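Segregation and condensation protein A (Bacillus subtilis, PDB 5H66) probably serves as the kleisin subunit of the bacterial SMC condensin complex, its C-terminal winged-helix domain binding an SMC head, in chromosome condensation and segregation. Local coordinates at residues E11-E16 with F46-E51. Numbering follows the deposited sequence.
Sequences EARMNE and FLAVLE
Ala-48, whose methyl faces helix 11-23, is met by two neighbouring side chains of that helix: Arg-13 CG lies 3.6 Å from Ala-48 CB and Met-14 CG 3.9 Å from it. The pairing illustrates how a small residue lets two helices draw together, for the CA atoms of Met-14 and Ala-48 are only 5.2 Å apart. The local axes approach to 8.7 Å and cross at -76°. Met-14 does the bridging. With CG beside the backbone N (chi1 -73°), the extended chi2 carries SD past Ala-48 to Glu-51, one helical turn further on, and the bend at chi3 (71°) turns CE back onto the same residue. Met-14 SD stands 3.7 Å from Glu-51 CG, and Met-14 CE packs on that methylene at 3.8 Å. Glu-51 thus lends its aliphatic part to the contact; its chain bends at chi2 and leads the carboxylate away from helix 11-23. Arg-13 divides its labour similarly. Its methylenes touch Ala-48, whereas bends at chi2 and chi3 carry Arg-13 NE to within 3.3 Å of Glu-16 OE1, in a salt bridge whose hydrogen bond is weak. The guanidinium also makes a cation-pi contact with Phe-34, and NH1 has weak hydrogen bonds to His-41 O and Thr-45 OG1. Were Met-14 an alanine, the methylenes of Glu-51 would probably lose their thioether partner and a gap would open beside Ala-48. Elsewhere on helix 39-54, Phe-46, Leu-47 and Leu-50 pack on apolar side chains of other protein chains, consistent with the partner-binding role of a kleisin winged-helix domain. Between the two segments no hydrogen bond forms: close apposition and dispersion between aliphatic and thioether groups join the helices here, with the polar ends of Arg-13 and Glu-51 directed elsewhere.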
ATOM      1  N   GLU C  11      -2.924 -29.513   1.566  1.00 64.30           N
ATOM      2  CA  GLU C  11      -3.855 -30.602   1.279  1.00 65.17           C
ATOM      3  C   GLU C  11      -3.669 -31.755   2.257  1.00 63.93           C
ATOM      4  O   GLU C  11      -4.650 -32.364   2.701  1.00 62.71           O
ATOM      5  CB  GLU C  11      -3.679 -31.083  -0.161  1.00 67.18           C
ATOM      6  CG  GLU C  11      -2.232 -31.182  -0.613  1.00 72.70           C
ATOM      7  CD  GLU C  11      -2.101 -31.278  -2.122  1.00 79.16           C
ATOM      8  OE1 GLU C  11      -2.467 -32.332  -2.688  1.00 79.39           O
ATOM      9  OE2 GLU C  11      -1.631 -30.298  -2.743  1.00 81.50           O
ATOM     10  N   ALA C  12      -2.418 -32.066   2.607  1.00 64.05           N
ATOM     11  CA  ALA C  12      -2.169 -33.093   3.612  1.00 63.89           C
ATOM     12  C   ALA C  12      -2.789 -32.711   4.948  1.00 64.48           C
ATOM     13  O   ALA C  12      -3.375 -33.557   5.634  1.00 65.89           O
ATOM     14  CB  ALA C  12      -0.666 -33.333   3.761  1.00 60.68           C
ATOM     15  N   ARG C  13      -2.674 -31.439   5.334  1.00 62.32           N
ATOM     16  CA  ARG C  13      -3.362 -30.970   6.532  1.00 62.43           C
ATOM     17  C   ARG C  13      -4.873 -31.074   6.364  1.00 63.48           C
ATOM     18  O   ARG C  13      -5.569 -31.610   7.234  1.00 66.08           O
ATOM     19  CB  ARG C  13      -2.943 -29.533   6.849  1.00 60.17           C
ATOM     20  CG  ARG C  13      -3.481 -28.989   8.163  1.00 59.45           C
ATOM     21  CD  ARG C  13      -3.108 -29.865   9.349  1.00 61.58           C
ATOM     22  NE  ARG C  13      -1.686 -30.180   9.372  1.00 63.13           N
ATOM     23  CZ  ARG C  13      -0.739 -29.332   9.761  1.00 62.96           C
ATOM     24  NH1 ARG C  13      -1.063 -28.111  10.167  1.00 60.96           N
ATOM     25  NH2 ARG C  13       0.535 -29.704   9.746  1.00 63.63           N
ATOM     26  N   MET C  14      -5.395 -30.578   5.234  1.00 61.97           N
ATOM     27  CA  MET C  14      -6.832 -30.643   4.968  1.00 61.73           C
ATOM     28  C   MET C  14      -7.370 -32.058   5.139  1.00 65.55           C
ATOM     29  O   MET C  14      -8.473 -32.251   5.667  1.00 63.97           O
ATOM     30  CB  MET C  14      -7.127 -30.138   3.555  1.00 59.64           C
ATOM     31  CG  MET C  14      -7.005 -28.635   3.371  1.00 55.61           C
ATOM     32  SD  MET C  14      -7.053 -28.195   1.623  1.00 55.17           S
ATOM     33  CE  MET C  14      -8.768 -28.531   1.236  1.00 54.44           C
ATOM     34  N   ASN C  15      -6.606 -33.055   4.686  1.00 66.03           N
ATOM     35  CA  ASN C  15      -6.956 -34.453   4.919  1.00 67.37           C
ATOM     36  C   ASN C  15      -7.245 -34.705   6.391  1.00 68.17           C
ATOM     37  O   ASN C  15      -8.318 -35.197   6.757  1.00 70.58           O
ATOM     38  CB  ASN C  15      -5.811 -35.353   4.455  1.00 66.13           C
ATOM     39  CG  ASN C  15      -5.736 -35.473   2.951  1.00 68.59           C
ATOM     40  OD1 ASN C  15      -4.804 -36.076   2.415  1.00 72.03           O
ATOM     41  ND2 ASN C  15      -6.721 -34.909   2.258  1.00 65.94           N
ATOM     42  N   GLU C  16      -6.288 -34.355   7.250  1.00 67.98           N
ATOM     43  CA  GLU C  16      -6.389 -34.668   8.670  1.00 68.79           C
ATOM     44  C   GLU C  16      -7.585 -33.986   9.330  1.00 73.13           C
ATOM     45  O   GLU C  16      -8.193 -34.564  10.240  1.00 75.95           O
ATOM     46  CB  GLU C  16      -5.085 -34.279   9.367  1.00 69.31           C
ATOM     47  CG  GLU C  16      -3.849 -34.810   8.652  1.00 66.78           C
ATOM     48  CD  GLU C  16      -2.557 -34.183   9.143  1.00 68.62           C
ATOM     49  OE1 GLU C  16      -2.611 -33.274   9.995  1.00 69.47           O
ATOM     50  OE2 GLU C  16      -1.479 -34.604   8.670  1.00 70.03           O
ATOM     51  N   PHE C  46      -4.611 -23.259  10.090  1.00 47.66           N
ATOM     52  CA  PHE C  46      -5.453 -22.110   9.775  1.00 45.32           C
ATOM     53  C   PHE C  46      -5.687 -21.998   8.274  1.00 43.63           C
ATOM     54  O   PHE C  46      -6.824 -21.813   7.825  1.00 43.81           O
ATOM     55  CB  PHE C  46      -4.809 -20.837  10.326  1.00 44.49           C
ATOM     56  CG  PHE C  46      -5.708 -19.632  10.296  1.00 44.40           C
ATOM     57  CD1 PHE C  46      -6.717 -19.474  11.236  1.00 43.78           C
ATOM     58  CD2 PHE C  46      -5.528 -18.643   9.342  1.00 43.61           C
ATOM     59  CE1 PHE C  46      -7.541 -18.354  11.219  1.00 46.44           C
ATOM     60  CE2 PHE C  46      -6.344 -17.524   9.317  1.00 42.67           C
ATOM     61  CZ  PHE C  46      -7.355 -17.379  10.258  1.00 45.64           C
ATOM     62  N   LEU C  47      -4.621 -22.122   7.480  1.00 43.22           N
ATOM     63  CA  LEU C  47      -4.776 -22.082   6.028  1.00 42.31           C
ATOM     64  C   LEU C  47      -5.597 -23.260   5.518  1.00 45.76           C
ATOM     65  O   LEU C  47      -6.348 -23.120   4.542  1.00 38.58           O
ATOM     66  CB  LEU C  47      -3.403 -22.063   5.355  1.00 40.01           C
ATOM     67  CG  LEU C  47      -2.540 -20.832   5.652  1.00 37.57           C
ATOM     68  CD1 LEU C  47      -1.139 -20.985   5.077  1.00 39.18           C
ATOM     69  CD2 LEU C  47      -3.217 -19.569   5.113  1.00 36.53           C
ATOM     70  N   ALA C  48      -5.457 -24.427   6.154  1.00 47.74           N
ATOM     71  CA  ALA C  48      -6.251 -25.587   5.762  1.00 46.84           C
ATOM     72  C   ALA C  48      -7.735 -25.326   5.973  1.00 46.73           C
ATOM     73  O   ALA C  48      -8.559 -25.609   5.096  1.00 46.54           O
ATOM     74  CB  ALA C  48      -5.802 -26.819   6.548  1.00 51.63           C
ATOM     75  N   VAL C  49      -8.093 -24.770   7.135  1.00 46.46           N
ATOM     76  CA  VAL C  49      -9.498 -24.501   7.435  1.00 48.30           C
ATOM     77  C   VAL C  49     -10.081 -23.507   6.437  1.00 48.52           C
ATOM     78  O   VAL C  49     -11.205 -23.683   5.952  1.00 47.53           O
ATOM     79  CB  VAL C  49      -9.651 -24.011   8.886  1.00 46.24           C
ATOM     80  CG1 VAL C  49     -11.095 -23.648   9.169  1.00 51.89           C
ATOM     81  CG2 VAL C  49      -9.175 -25.075   9.857  1.00 51.08           C
ATOM     82  N   LEU C  50      -9.330 -22.449   6.112  1.00 48.05           N
ATOM     83  CA  LEU C  50      -9.807 -21.492   5.116  1.00 44.81           C
ATOM     84  C   LEU C  50     -10.044 -22.168   3.773  1.00 45.05           C
ATOM     85  O   LEU C  50     -11.019 -21.860   3.078  1.00 44.25           O
ATOM     86  CB  LEU C  50      -8.809 -20.344   4.958  1.00 42.02           C
ATOM     87  CG  LEU C  50      -8.450 -19.530   6.199  1.00 42.12           C
ATOM     88  CD1 LEU C  50      -7.241 -18.645   5.910  1.00 41.04           C
ATOM     89  CD2 LEU C  50      -9.626 -18.691   6.651  1.00 42.21           C
ATOM     90  N   GLU C  51      -9.165 -23.097   3.389  1.00 44.86           N
ATOM     91  CA  GLU C  51      -9.347 -23.786   2.116  1.00 48.07           C
ATOM     92  C   GLU C  51     -10.545 -24.727   2.168  1.00 50.35           C
ATOM     93  O   GLU C  51     -11.286 -24.852   1.185  1.00 48.33           O
ATOM     94  CB  GLU C  51      -8.078 -24.548   1.741  1.00 48.66           C
ATOM     95  CG  GLU C  51      -7.994 -24.923   0.267  1.00 49.67           C
ATOM     96  CD  GLU C  51      -7.743 -23.723  -0.620  1.00 52.87           C
ATOM     97  OE1 GLU C  51      -6.980 -22.825  -0.198  1.00 51.10           O
ATOM     98  OE2 GLU C  51      -8.301 -23.677  -1.737  1.00 54.90           O
TER